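Local coordinates for NMB1025 protein (Neisseria meningitidis serogroup B, PDB 3KJJ) that is of unknown function but belongs to the RutC (YjgF) family of small trimeric proteins, some of whose members are enamine/imine deaminases, at residues B[61-66]-B[118-123]; B[9-14]-B[22-27]; B[74-79]-B[104-109]; B[34-39]-B[110-115]; B[42-47]-B[81-86]. One frame throughout, in Å; residues are numbered along the deposited sequence. Where two conformers were deposited one is given.

Contact 1 (B[61-66]-B[118-123])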
# COMPACT_ATOMS: atom_id res chain seq x y z
N CYS B 61 -16.22 2.86 11.17
CA CYS B 61 -14.97 3.21 11.88
C CYS B 61 -14.89 4.63 12.44
O CYS B 61 -13.86 5.03 13.00
CB CYS B 61 -13.75 2.97 10.97
SG CYS B 61 -13.57 1.26 10.42
N GLY B 62 -15.97 5.40 12.28
CA GLY B 62 -15.98 6.78 12.75
C GLY B 62 -15.19 7.69 11.82
O GLY B 62 -14.58 8.67 12.25
N SER B 63 -15.19 7.33 10.54
CA SER B 63 -14.54 8.12 9.51
C SER B 63 -15.54 8.35 8.39
O SER B 63 -16.73 8.02 8.51
CB SER B 63 -13.32 7.38 8.97
OG SER B 63 -12.49 8.22 8.17
N ASP B 64 -15.05 8.93 7.30
CA ASP B 64 -15.82 9.08 6.07
C ASP B 64 -14.86 9.38 4.93
O ASP B 64 -13.64 9.47 5.14
CB ASP B 64 -16.89 10.17 6.20
CG ASP B 64 -16.31 11.49 6.65
OD1 ASP B 64 -15.33 11.94 6.03
OD2 ASP B 64 -16.85 12.08 7.62
N LYS B 65 -15.41 9.53 3.73
CA LYS B 65 -14.60 9.71 2.52
C LYS B 65 -13.79 11.00 2.53
O LYS B 65 -12.71 11.07 1.96
CB LYS B 65 -15.48 9.57 1.25
CG LYS B 65 -16.42 10.74 0.97
CD LYS B 65 -17.66 10.31 0.19
CE LYS B 65 -18.46 11.52 -0.26
NZ LYS B 65 -19.45 11.20 -1.34
N ALA B 66 -14.30 12.02 3.23
CA ALA B 66 -13.60 13.30 3.39
C ALA B 66 -12.44 13.17 4.37
O ALA B 66 -11.77 14.15 4.68
CB ALA B 66 -14.58 14.37 3.85
N ILE B 118 -8.18 1.34 0.89
CA ILE B 118 -8.25 2.65 1.52
C ILE B 118 -7.48 2.67 2.84
O ILE B 118 -7.53 1.69 3.60
CB ILE B 118 -9.73 3.03 1.85
CG1 ILE B 118 -10.57 3.19 0.59
CG2 ILE B 118 -9.81 4.28 2.74
CD1 ILE B 118 -10.21 4.37 -0.27
N THR B 119 -6.77 3.77 3.08
CA THR B 119 -6.26 4.17 4.39
C THR B 119 -6.94 5.48 4.76
O THR B 119 -7.01 6.42 3.94
CB THR B 119 -4.72 4.39 4.37
OG1 THR B 119 -4.08 3.32 3.67
CG2 THR B 119 -4.15 4.46 5.81
N ALA B 120 -7.41 5.58 5.99
CA ALA B 120 -8.18 6.74 6.41
C ALA B 120 -7.86 7.10 7.85
O ALA B 120 -7.10 6.41 8.53
CB ALA B 120 -9.70 6.50 6.23
N VAL B 121 -8.44 8.21 8.30
CA VAL B 121 -8.26 8.64 9.68
C VAL B 121 -9.61 8.72 10.40
O VAL B 121 -10.63 9.07 9.81
CB VAL B 121 -7.43 9.96 9.78
CG1 VAL B 121 -8.24 11.17 9.34
CG2 VAL B 121 -6.88 10.15 11.19
N LYS B 122 -9.60 8.36 11.68
CA LYS B 122 -10.76 8.48 12.54
C LYS B 122 -10.97 9.95 12.88
O LYS B 122 -10.01 10.63 13.27
CB LYS B 122 -10.53 7.66 13.82
CG LYS B 122 -11.74 7.53 14.74
CD LYS B 122 -11.40 6.68 15.96
CE LYS B 122 -12.51 6.73 16.99
NZ LYS B 122 -12.37 5.62 17.98
N ARG B 123 -12.20 10.45 12.71
CA ARG B 123 -12.54 11.83 13.05
C ARG B 123 -12.33 12.10 14.53
O ARG B 123 -12.67 11.28 15.38
CB ARG B 123 -13.99 12.13 12.68
CG ARG B 123 -14.19 12.54 11.24
CD ARG B 123 -15.66 12.76 10.92
NE ARG B 123 -16.36 11.50 10.70
CZ ARG B 123 -17.50 11.15 11.29
NH1 ARG B 123 -18.05 9.97 11.02
NH2 ARG B 123 -18.10 11.97 12.15
O HOH W 1 -15.06 9.36 14.74

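Contact 2 (B[9-14]-B[22-27])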
# COMPACT_ATOMS: atom_id res chain seq x y z
N MSE B 9 -1.95 2.24 21.38
CA MSE B 9 -1.74 1.41 20.19
C MSE B 9 -2.83 0.33 20.01
O MSE B 9 -2.84 -0.37 18.99
CB MSE B 9 -0.34 0.79 20.19
CG MSE B 9 0.74 1.54 19.38
SE MSE B 9 0.41 3.41 18.86
CE MSE B 9 -0.24 3.10 17.03
N ASP B 10 -3.73 0.21 20.99
CA ASP B 10 -4.87 -0.73 20.97
C ASP B 10 -5.59 -0.82 19.61
O ASP B 10 -6.00 0.20 19.05
CB ASP B 10 -5.92 -0.35 22.03
CG ASP B 10 -5.58 -0.86 23.43
OD1 ASP B 10 -4.80 -1.84 23.57
OD2 ASP B 10 -6.11 -0.27 24.40
N ILE B 11 -5.76 -2.04 19.11
CA ILE B 11 -6.39 -2.24 17.80
C ILE B 11 -7.87 -2.59 17.94
O ILE B 11 -8.25 -3.34 18.84
CB ILE B 11 -5.66 -3.34 16.99
CG1 ILE B 11 -4.16 -3.10 16.99
CG2 ILE B 11 -6.17 -3.38 15.55
CD1 ILE B 11 -3.34 -4.33 16.67
N ARG B 12 -8.69 -2.02 17.06
CA ARG B 12 -10.08 -2.46 16.90
C ARG B 12 -10.27 -3.10 15.53
O ARG B 12 -9.63 -2.69 14.55
CB ARG B 12 -11.06 -1.30 17.09
CG ARG B 12 -11.43 -1.01 18.55
CD ARG B 12 -10.44 -0.06 19.23
NE ARG B 12 -10.86 0.29 20.59
CZ ARG B 12 -11.42 1.45 20.94
NH1 ARG B 12 -11.64 2.40 20.03
NH2 ARG B 12 -11.76 1.67 22.20
N TYR B 13 -11.11 -4.13 15.47
CA TYR B 13 -11.36 -4.89 14.23
C TYR B 13 -12.83 -4.82 13.85
O TYR B 13 -13.71 -4.90 14.71
CB TYR B 13 -10.93 -6.36 14.39
CG TYR B 13 -9.46 -6.57 14.72
CD1 TYR B 13 -8.55 -6.96 13.72
CD2 TYR B 13 -8.97 -6.40 16.02
CE1 TYR B 13 -7.19 -7.15 14.02
CE2 TYR B 13 -7.64 -6.60 16.33
CZ TYR B 13 -6.75 -6.97 15.34
OH TYR B 13 -5.43 -7.16 15.67
N PHE B 14 -13.11 -4.67 12.56
CA PHE B 14 -14.48 -4.56 12.07
C PHE B 14 -14.69 -5.55 10.94
O PHE B 14 -13.85 -5.66 10.04
CB PHE B 14 -14.80 -3.15 11.56
CG PHE B 14 -14.52 -2.06 12.56
CD1 PHE B 14 -15.52 -1.58 13.39
CD2 PHE B 14 -13.25 -1.50 12.66
CE1 PHE B 14 -15.26 -0.58 14.33
CE2 PHE B 14 -12.98 -0.50 13.59
CZ PHE B 14 -13.99 -0.03 14.41
N GLU B 22 -12.68 -6.47 7.43
CA GLU B 22 -13.06 -5.42 6.49
C GLU B 22 -12.40 -4.11 6.86
O GLU B 22 -12.04 -3.32 5.99
CB GLU B 22 -14.58 -5.27 6.47
CG GLU B 22 -15.32 -6.48 5.94
CD GLU B 22 -15.13 -6.70 4.44
OE1 GLU B 22 -14.25 -6.06 3.81
OE2 GLU B 22 -15.87 -7.55 3.90
N ALA B 23 -12.27 -3.88 8.16
CA ALA B 23 -11.64 -2.66 8.66
C ALA B 23 -10.86 -2.97 9.93
O ALA B 23 -11.26 -3.82 10.72
CB ALA B 23 -12.67 -1.61 8.92
N VAL B 24 -9.74 -2.28 10.08
CA VAL B 24 -8.89 -2.38 11.26
C VAL B 24 -8.46 -0.96 11.62
O VAL B 24 -8.09 -0.18 10.74
CB VAL B 24 -7.63 -3.24 10.99
CG1 VAL B 24 -6.66 -3.14 12.15
CG2 VAL B 24 -8.02 -4.71 10.73
N GLY B 25 -8.55 -0.62 12.91
CA GLY B 25 -8.23 0.72 13.37
C GLY B 25 -7.35 0.75 14.61
O GLY B 25 -7.61 0.01 15.57
N ALA B 26 -6.34 1.63 14.58
CA ALA B 26 -5.34 1.78 15.64
C ALA B 26 -4.75 3.19 15.65
O ALA B 26 -4.32 3.69 14.60
CB ALA B 26 -4.22 0.73 15.51
N ASN B 27 -4.73 3.80 16.84
CA ASN B 27 -4.37 5.21 17.09
C ASN B 27 -4.75 6.20 16.00
O ASN B 27 -3.90 6.91 15.47
CB ASN B 27 -2.90 5.39 17.48
CG ASN B 27 -2.59 6.79 18.03
OD1 ASN B 27 -3.36 7.35 18.82
ND2 ASN B 27 -1.47 7.36 17.60
O HOH W 2 -8.19 1.82 17.82
O HOH W 3 -5.59 2.70 19.45

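Contact 3 (B[74-79]-B[104-109])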
# COMPACT_ATOMS: atom_id res chain seq x y z
N TYR B 74 -6.92 -0.80 -8.10
CA TYR B 74 -6.43 -1.85 -8.96
C TYR B 74 -7.52 -2.06 -10.00
O TYR B 74 -8.67 -2.27 -9.66
CB TYR B 74 -6.19 -3.11 -8.13
CG TYR B 74 -5.15 -2.98 -7.04
CD1 TYR B 74 -3.78 -2.98 -7.34
CD2 TYR B 74 -5.52 -2.89 -5.69
CE1 TYR B 74 -2.82 -2.87 -6.34
CE2 TYR B 74 -4.58 -2.77 -4.70
CZ TYR B 74 -3.23 -2.76 -5.02
OH TYR B 74 -2.30 -2.65 -4.03
N LEU B 75 -7.16 -1.96 -11.28
CA LEU B 75 -8.08 -2.32 -12.35
C LEU B 75 -7.56 -3.57 -13.03
O LEU B 75 -6.35 -3.72 -13.21
CB LEU B 75 -8.21 -1.20 -13.38
CG LEU B 75 -8.85 0.12 -12.94
CD1 LEU B 75 -8.60 1.19 -14.01
CD2 LEU B 75 -10.35 -0.04 -12.67
N ARG B 76 -8.47 -4.45 -13.42
CA ARG B 76 -8.14 -5.64 -14.18
C ARG B 76 -7.59 -5.26 -15.56
O ARG B 76 -6.70 -5.93 -16.10
CB ARG B 76 -9.38 -6.54 -14.33
CG ARG B 76 -9.15 -7.73 -15.25
CD ARG B 76 -10.41 -8.52 -15.52
NE ARG B 76 -10.11 -9.72 -16.29
CZ ARG B 76 -9.54 -10.82 -15.81
NH1 ARG B 76 -9.21 -10.90 -14.52
NH2 ARG B 76 -9.31 -11.86 -16.60
N ASP B 77 -8.14 -4.18 -16.09
CA ASP B 77 -7.87 -3.73 -17.43
C ASP B 77 -7.82 -2.19 -17.46
O ASP B 77 -8.84 -1.54 -17.31
CB ASP B 77 -8.97 -4.28 -18.36
CG ASP B 77 -8.68 -4.05 -19.82
OD1 ASP B 77 -8.93 -4.95 -20.64
OD2 ASP B 77 -8.19 -2.96 -20.15
N MSE B 78 -6.63 -1.63 -17.67
CA MSE B 78 -6.44 -0.16 -17.69
C MSE B 78 -7.27 0.54 -18.77
O MSE B 78 -7.38 1.77 -18.78
CB MSE B 78 -4.95 0.22 -17.80
CG MSE B 78 -4.62 1.73 -17.57
SE MSE B 78 -5.00 2.43 -15.74
CE MSE B 78 -3.99 1.11 -14.77
N GLY B 79 -7.86 -0.23 -19.68
CA GLY B 79 -8.86 0.30 -20.60
C GLY B 79 -10.08 0.90 -19.90
O GLY B 79 -10.84 1.65 -20.51
N GLU B 104 -2.61 -1.52 -12.98
CA GLU B 104 -3.30 -2.65 -13.56
C GLU B 104 -2.87 -3.92 -12.86
O GLU B 104 -1.69 -4.25 -12.83
CB GLU B 104 -3.02 -2.74 -15.06
CG GLU B 104 -4.11 -3.48 -15.82
CD GLU B 104 -3.72 -3.77 -17.25
OE1 GLU B 104 -4.41 -3.29 -18.17
OE2 GLU B 104 -2.72 -4.49 -17.44
N ALA B 105 -3.85 -4.64 -12.30
CA ALA B 105 -3.60 -5.92 -11.65
C ALA B 105 -4.86 -6.76 -11.68
O ALA B 105 -5.94 -6.27 -11.38
CB ALA B 105 -3.16 -5.71 -10.21
N ARG B 106 -4.71 -8.04 -12.04
CA ARG B 106 -5.86 -8.95 -12.07
C ARG B 106 -6.30 -9.32 -10.65
O ARG B 106 -5.48 -9.51 -9.76
CB ARG B 106 -5.52 -10.20 -12.88
CG ARG B 106 -5.28 -9.91 -14.35
CD ARG B 106 -5.35 -11.17 -15.18
NE ARG B 106 -5.72 -10.87 -16.56
CZ ARG B 106 -6.07 -11.79 -17.46
NH1 ARG B 106 -6.11 -13.07 -17.13
NH2 ARG B 106 -6.40 -11.41 -18.68
N LEU B 107 -7.61 -9.42 -10.46
CA LEU B 107 -8.19 -9.66 -9.12
C LEU B 107 -8.62 -11.11 -8.90
O LEU B 107 -8.52 -11.93 -9.83
CB LEU B 107 -9.34 -8.67 -8.86
CG LEU B 107 -8.96 -7.24 -9.28
CD1 LEU B 107 -10.19 -6.36 -9.38
CD2 LEU B 107 -7.91 -6.65 -8.36
N ALA B 108 -9.09 -11.43 -7.69
CA ALA B 108 -9.36 -12.82 -7.30
C ALA B 108 -10.44 -13.50 -8.12
O ALA B 108 -10.48 -14.73 -8.20
CB ALA B 108 -9.67 -12.93 -5.82
N ARG B 109 -11.33 -12.72 -8.73
CA ARG B 109 -12.26 -13.28 -9.70
C ARG B 109 -12.17 -12.55 -11.03
O ARG B 109 -12.09 -11.33 -11.05
CB ARG B 109 -13.69 -13.28 -9.16
CG ARG B 109 -13.80 -14.09 -7.87
CD ARG B 109 -15.02 -14.98 -7.86
NE ARG B 109 -16.18 -14.30 -7.29
CZ ARG B 109 -16.45 -14.22 -5.99
NH1 ARG B 109 -15.64 -14.78 -5.10
NH2 ARG B 109 -17.54 -13.58 -5.58
O HOH W 4 -10.09 -9.53 -12.26

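Contact 4 (B[34-39]-B[110-115])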
# COMPACT_ATOMS: atom_id res chain seq x y z
N GLY B 34 -9.07 -4.50 0.79
CA GLY B 34 -9.42 -4.19 -0.59
C GLY B 34 -10.88 -4.53 -0.83
O GLY B 34 -11.34 -5.66 -0.58
N MSE B 35 -11.62 -3.55 -1.32
CA MSE B 35 -13.05 -3.73 -1.51
C MSE B 35 -13.27 -4.07 -2.97
O MSE B 35 -12.73 -3.43 -3.86
CB MSE B 35 -13.84 -2.49 -1.10
CG MSE B 35 -13.69 -2.12 0.38
SE MSE B 35 -14.75 -3.16 1.66
CE MSE B 35 -14.04 -2.37 3.29
N VAL B 36 -14.05 -5.12 -3.17
CA VAL B 36 -14.29 -5.70 -4.48
C VAL B 36 -15.79 -5.63 -4.78
O VAL B 36 -16.59 -5.54 -3.85
CB VAL B 36 -13.81 -7.17 -4.54
CG1 VAL B 36 -12.29 -7.25 -4.34
CG2 VAL B 36 -14.52 -8.02 -3.49
N PRO B 37 -16.17 -5.67 -6.06
CA PRO B 37 -17.57 -5.52 -6.45
C PRO B 37 -18.44 -6.64 -5.89
O PRO B 37 -18.04 -7.80 -5.92
CB PRO B 37 -17.52 -5.63 -7.98
CG PRO B 37 -16.12 -5.36 -8.34
CD PRO B 37 -15.30 -5.86 -7.23
N GLU B 38 -19.60 -6.26 -5.35
CA GLU B 38 -20.62 -7.22 -4.92
C GLU B 38 -21.81 -7.14 -5.87
O GLU B 38 -22.68 -8.01 -5.85
CB GLU B 38 -21.07 -6.93 -3.49
CG GLU B 38 -20.08 -7.38 -2.42
CD GLU B 38 -20.48 -6.98 -1.00
OE1 GLU B 38 -19.99 -7.61 -0.05
OE2 GLU B 38 -21.28 -6.03 -0.84
N ASN B 39 -21.81 -6.09 -6.69
CA ASN B 39 -22.88 -5.77 -7.63
C ASN B 39 -22.27 -5.13 -8.87
O ASN B 39 -21.18 -4.57 -8.82
CB ASN B 39 -23.87 -4.79 -6.99
CG ASN B 39 -24.66 -5.40 -5.85
OD1 ASN B 39 -25.52 -6.25 -6.07
ND2 ASN B 39 -24.38 -4.95 -4.63
N PRO B 110 -12.19 -13.31 -12.14
CA PRO B 110 -12.06 -12.73 -13.48
C PRO B 110 -13.06 -11.61 -13.79
O PRO B 110 -12.72 -10.67 -14.49
CB PRO B 110 -12.27 -13.93 -14.42
CG PRO B 110 -12.91 -14.99 -13.57
CD PRO B 110 -12.38 -14.77 -12.19
N GLU B 111 -14.28 -11.70 -13.25
CA GLU B 111 -15.31 -10.70 -13.52
C GLU B 111 -15.19 -9.41 -12.70
O GLU B 111 -15.90 -8.44 -12.98
CB GLU B 111 -16.73 -11.30 -13.41
CG GLU B 111 -16.97 -12.24 -12.24
CD GLU B 111 -16.47 -13.66 -12.50
OE1 GLU B 111 -15.65 -14.14 -11.70
OE2 GLU B 111 -16.89 -14.31 -13.49
N TRP B 112 -14.31 -9.40 -11.70
CA TRP B 112 -14.02 -8.16 -10.95
C TRP B 112 -13.10 -7.26 -11.76
O TRP B 112 -12.00 -7.65 -12.14
CB TRP B 112 -13.36 -8.45 -9.60
CG TRP B 112 -14.19 -9.22 -8.61
CD1 TRP B 112 -15.54 -9.45 -8.65
CD2 TRP B 112 -13.71 -9.82 -7.40
NE1 TRP B 112 -15.92 -10.19 -7.55
CE2 TRP B 112 -14.82 -10.42 -6.76
CE3 TRP B 112 -12.45 -9.92 -6.80
CZ2 TRP B 112 -14.71 -11.11 -5.55
CZ3 TRP B 112 -12.33 -10.59 -5.59
CH2 TRP B 112 -13.46 -11.18 -4.98
N ARG B 113 -13.56 -6.04 -12.01
CA ARG B 113 -12.84 -5.09 -12.85
C ARG B 113 -12.13 -4.01 -12.04
O ARG B 113 -11.30 -3.27 -12.57
CB ARG B 113 -13.81 -4.46 -13.87
CG ARG B 113 -14.68 -5.48 -14.59
CD ARG B 113 -15.05 -5.01 -15.97
NE ARG B 113 -13.86 -4.80 -16.80
CZ ARG B 113 -13.36 -5.71 -17.63
NH1 ARG B 113 -12.29 -5.42 -18.35
NH2 ARG B 113 -13.95 -6.89 -17.76
N VAL B 114 -12.46 -3.95 -10.74
CA VAL B 114 -11.90 -2.94 -9.83
C VAL B 114 -11.86 -3.41 -8.37
O VAL B 114 -12.72 -4.16 -7.92
CB VAL B 114 -12.64 -1.56 -9.96
CG1 VAL B 114 -14.13 -1.68 -9.53
CG2 VAL B 114 -11.92 -0.44 -9.20
N GLU B 115 -10.83 -2.97 -7.66
CA GLU B 115 -10.68 -3.20 -6.24
C GLU B 115 -10.02 -1.95 -5.68
O GLU B 115 -9.06 -1.44 -6.25
CB GLU B 115 -9.82 -4.45 -5.97
CG GLU B 115 -9.63 -4.81 -4.49
CD GLU B 115 -9.02 -6.20 -4.28
OE1 GLU B 115 -9.06 -7.04 -5.20
OE2 GLU B 115 -8.51 -6.47 -3.17

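Contact 5 (B[42-47]-B[81-86])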
# COMPACT_ATOMS: atom_id res chain seq x y z
N THR B 42 -20.35 -3.49 -15.38
CA THR B 42 -19.46 -2.49 -15.99
C THR B 42 -18.49 -1.91 -14.97
O THR B 42 -18.73 -1.98 -13.75
CB THR B 42 -20.25 -1.33 -16.66
OG1 THR B 42 -20.85 -0.51 -15.65
CG2 THR B 42 -21.33 -1.85 -17.61
N ALA B 43 -17.41 -1.31 -15.47
CA ALA B 43 -16.44 -0.65 -14.60
C ALA B 43 -17.13 0.39 -13.71
O ALA B 43 -16.89 0.42 -12.50
CB ALA B 43 -15.32 -0.01 -15.41
N ALA B 44 -17.99 1.20 -14.31
CA ALA B 44 -18.72 2.25 -13.60
C ALA B 44 -19.65 1.69 -12.53
O ALA B 44 -19.73 2.22 -11.42
CB ALA B 44 -19.52 3.10 -14.58
N GLU B 45 -20.36 0.61 -12.88
CA GLU B 45 -21.29 -0.04 -11.96
C GLU B 45 -20.53 -0.65 -10.78
O GLU B 45 -20.92 -0.48 -9.64
CB GLU B 45 -22.13 -1.10 -12.68
CG GLU B 45 -23.23 -0.51 -13.57
CD GLU B 45 -23.79 -1.50 -14.59
OE1 GLU B 45 -23.50 -2.72 -14.50
OE2 GLU B 45 -24.52 -1.06 -15.51
N GLN B 46 -19.43 -1.32 -11.07
CA GLN B 46 -18.62 -1.95 -10.03
C GLN B 46 -17.91 -0.92 -9.16
O GLN B 46 -17.83 -1.09 -7.94
CB GLN B 46 -17.64 -2.95 -10.65
CG GLN B 46 -18.35 -4.20 -11.15
CD GLN B 46 -17.40 -5.27 -11.62
OE1 GLN B 46 -16.18 -5.06 -11.65
NE2 GLN B 46 -17.93 -6.44 -11.98
N THR B 47 -17.43 0.16 -9.78
CA THR B 47 -16.76 1.23 -9.04
C THR B 47 -17.76 1.83 -8.03
O THR B 47 -17.41 2.03 -6.87
CB THR B 47 -16.12 2.31 -9.97
OG1 THR B 47 -15.16 1.70 -10.85
CG2 THR B 47 -15.40 3.39 -9.15
N TYR B 81 -9.98 2.89 -17.23
CA TYR B 81 -9.50 4.04 -16.46
C TYR B 81 -10.48 5.22 -16.44
O TYR B 81 -10.91 5.65 -15.37
CB TYR B 81 -8.14 4.50 -16.99
CG TYR B 81 -7.37 5.47 -16.11
CD1 TYR B 81 -7.01 5.14 -14.80
CD2 TYR B 81 -6.98 6.71 -16.60
CE1 TYR B 81 -6.28 6.03 -14.01
CE2 TYR B 81 -6.25 7.61 -15.81
CZ TYR B 81 -5.92 7.26 -14.52
OH TYR B 81 -5.21 8.15 -13.74
N ALA B 82 -10.84 5.72 -17.62
CA ALA B 82 -11.76 6.86 -17.71
C ALA B 82 -13.13 6.56 -17.09
O ALA B 82 -13.71 7.43 -16.44
CB ALA B 82 -11.90 7.36 -19.16
N GLU B 83 -13.62 5.34 -17.29
CA GLU B 83 -14.92 4.94 -16.74
C GLU B 83 -14.90 4.91 -15.22
O GLU B 83 -15.84 5.39 -14.57
CB GLU B 83 -15.36 3.57 -17.28
CG GLU B 83 -16.80 3.21 -16.95
CD GLU B 83 -17.34 2.02 -17.75
OE1 GLU B 83 -16.64 1.55 -18.67
OE2 GLU B 83 -18.46 1.55 -17.45
N MSE B 84 -13.83 4.34 -14.66
CA MSE B 84 -13.63 4.29 -13.20
C MSE B 84 -13.56 5.72 -12.68
O MSE B 84 -14.34 6.09 -11.80
CB MSE B 84 -12.38 3.48 -12.83
CG MSE B 84 -12.10 3.33 -11.32
SE MSE B 84 -11.29 4.94 -10.50
CE MSE B 84 -11.73 4.51 -8.66
N ASN B 85 -12.65 6.51 -13.26
CA ASN B 85 -12.45 7.93 -12.92
C ASN B 85 -13.71 8.77 -12.87
O ASN B 85 -13.87 9.59 -11.97
CB ASN B 85 -11.45 8.60 -13.88
CG ASN B 85 -10.02 8.17 -13.63
OD1 ASN B 85 -9.68 7.67 -12.57
ND2 ASN B 85 -9.17 8.38 -14.62
N GLY B 86 -14.61 8.56 -13.83
CA GLY B 86 -15.88 9.30 -13.87
C GLY B 86 -16.70 9.12 -12.60
O GLY B 86 -17.31 10.07 -12.11

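Contact 1 (B[61-66]-B[118-123])
S63 and V121 make the tight part of this contact: the serine hydroxyl donates to V121 O, OG to O 2.6 Å. It comes from above the carbonyl plane, 36° out of it, and the torsion that sets OG anti to the backbone N (chi1 -167°) turns it toward the strand end. OG also lies 3.8 Å from A120 CB, and both residues are buried. A small residue with a hydroxyl suits the place, because it fits against an alanine and still gives the strand's carbonyl a donor. Two residues beyond V121 and nearer the surface, R123 N donates to G62 O over 3.0 Å. G62 ends helix 43-60 in a Schellman motif, and its positive phi (76°) is one that glycine takes readily.

The outer side is looser. A water donates to both G62 O and R123 O. In one of two modelled positions of its side chain, R123 has G62 O over one guanidinium face, and its NH1 makes a long, weak bond to S63 O at 3.4 Å. In that position D64 and R123 cross at about a right angle, D64 OD2 3.2 Å from R123 NE but well out of the guanidinium plane; D64 OD1 is hydrogen-bonded to H67. A directed bond thus joins the segments in the interior, whereas the salt bridge at the surface is one of charge alone, probably weakened by solvent.

Contact 2 (B[9-14]-B[22-27])
I11 and Y13 both touch V24 across an antiparallel beta hairpin, strands 11-14 and 23-26 running at 164° to each other, with R12 opposite G25, Y13 opposite V24 and F14 opposite A23. The valine reaches its two neighbours with its two branches. CG1, anti to the backbone N (chi1 171°), presses on I11 CG2 at 3.4 Å, tighter than usual for two carbons, while CG2 lies 3.8 Å from Y13 CD1. Y13 and V24 lie side by side and point the same way, and I11 CG2 in turn sits over one face of the tyrosine ring, displaced toward its rim. Branched and aromatic residues suit this face because the third subunit packs on it, with its V121 on I11, A66 on Y13 and A99 on V24.

The other face carries F14. Its ring turns an edge to the neighbouring backbone, A23 O lying near the ring plane, and its CB is 3.7 Å from A23 CB; alanine is small enough to sit close beside the aromatic side chain. At the far end a classic beta bulge sets two residues, E22 and A23, opposite F14 alone. R12 and G25 exchange two bonds, R12 N to G25 O at 2.7 Å and G25 N to R12 O at 2.9 Å. A water links D10 O to N27 N. There the selenomethionine side chain of M9 bends back until its CE touches N27 CB at 3.5 Å.

Contact 3 (B[74-79]-B[104-109])
A105 N donates to L75 O at 2.8 Å, one of the bonds of the parallel bridge between L75 and E104; L75 bonds to V103 on the other side. The same carbonyl receives a CH contact from E104 CA. E104 supplies the second bond across the contact: its chain, extended beyond CG, brings OE1 to M78 N at 2.8 Å, and the bond is almost straight (177°) and uses the anti lone pair. A glutamate suits this place because it can span the turn after the strand and satisfy a backbone N-H there. Within the turn, D77 OD2 accepts from G79 N in an Asx turn.

The guanidinium groups of R76 and R106 stack, planes 27° apart, with R76 NH2 over the centre of the R106 group. Their like charges are probably eased by solvent. R76 NH1 donates to a water that also accepts from L107 N and donates to R109 O. On the apolar side, Y74 CB meets L107 CD2 at 3.9 Å. E104 and R106 also make backbone hydrogen bonds to the second and third subunits respectively. Strand 68-75, helix 81-91 and the parallel strand 99-104, outermost within this chain, form a beta-alpha-beta crossover that runs on into the subunit interface of a YjgF-family trimer.

Contact 4 (B[34-39]-B[110-115])
V36 and P37 both lie over one face of the W112 indole, the valine on its six-membered ring and the proline on its five-membered ring. V36 CB stands 3.7 Å from the six-ring centroid, only 8° off the normal, and P37 CD is 4.0 Å from the five-ring centroid. A branched valine and a rigid proline ring suit a flat aromatic surface, and each makes a CH-pi contact. V36 CG1 fills the hollow between indole and E115, touching W112 CZ3 at 3.6 Å and E115 OE1 at 3.3 Å, the side chains of V36 and E115 lying alongside each other. The proline wedges between W112 and V114, with P37 CD 3.2 Å from V114 O, a buried carbonyl without a hydrogen-bonding partner. G34 has no side chain, which lets E115 OE2 come to 3.6 Å from G34 CA. The result is a tryptophan face covered by CH-pi contacts, joining the loop after strand 29-32 to the start of strand 114-121, which lies between strands 29-32 and 68-75 in the mixed sheet.

Contact 5 (B[42-47]-B[81-86])
Chi1 of -170° sets E83 CG anti to the backbone N, and the extended chain beyond it carries the carboxylate across to the first turn of helix 43-60. There E83 OE2 accepts from A44 N at 3.2 Å, approached from above the carboxylate plane, 50° out of it. The acid lies against small residues: A43 CB is 3.7 Å from E83 CD, and A44 CB is 3.4 Å from E83 OE2. The small alanines let the carboxylate come up to the helix N terminus, whose partial positive charge probably favours it.

T42 is the N-cap. Its OG1, between the backbone N and the carbonyl carbon, accepts from E45 N at 3.0 Å, and E45 OE1 receives a long, weak bond from T42 N, completing a capping box. One turn on, T47 OG1 donates to A43 O at 2.7 Å. That carbonyl also accepts from T47 N, the two donors arriving from opposite faces of its plane. T47 and M84 cross at about a right angle, T47 OG1 lying 3.5 Å from M84 CG. The selenomethionine M84 is a flexible, apolar side chain that packs on I73, L75 and I116 of the sheet. The axes of segments 43-47 and 81-86 pass 8.2 Å apart at a crossing angle of -38°, the close helix pairing of an alpha/beta layer in which two helices lie on one sheet.

In the fold
Contact 2 comes first along the chain, closing the short hairpin 11-16/21-26 before any other contact opens. Contact 4 then opens at 34-39 and closes at 110-115, a long loop that contains both contact 3 and contact 5. Those two cross: 42-47 precedes 74-79, and 81-86 precedes 104-109. Contact 1 opens at 61-66 and closes last, at 118-123, so it encloses contact 3 but crosses contacts 4 and 5. Strand 114-121 serves contacts 1 and 4 near its two ends. Q46 joins contact 5 to contact 4 through R113 and E111, L75 brings contact 3 against M84 of contact 5, and C61 packs contact 1 on the hairpin of contact 2.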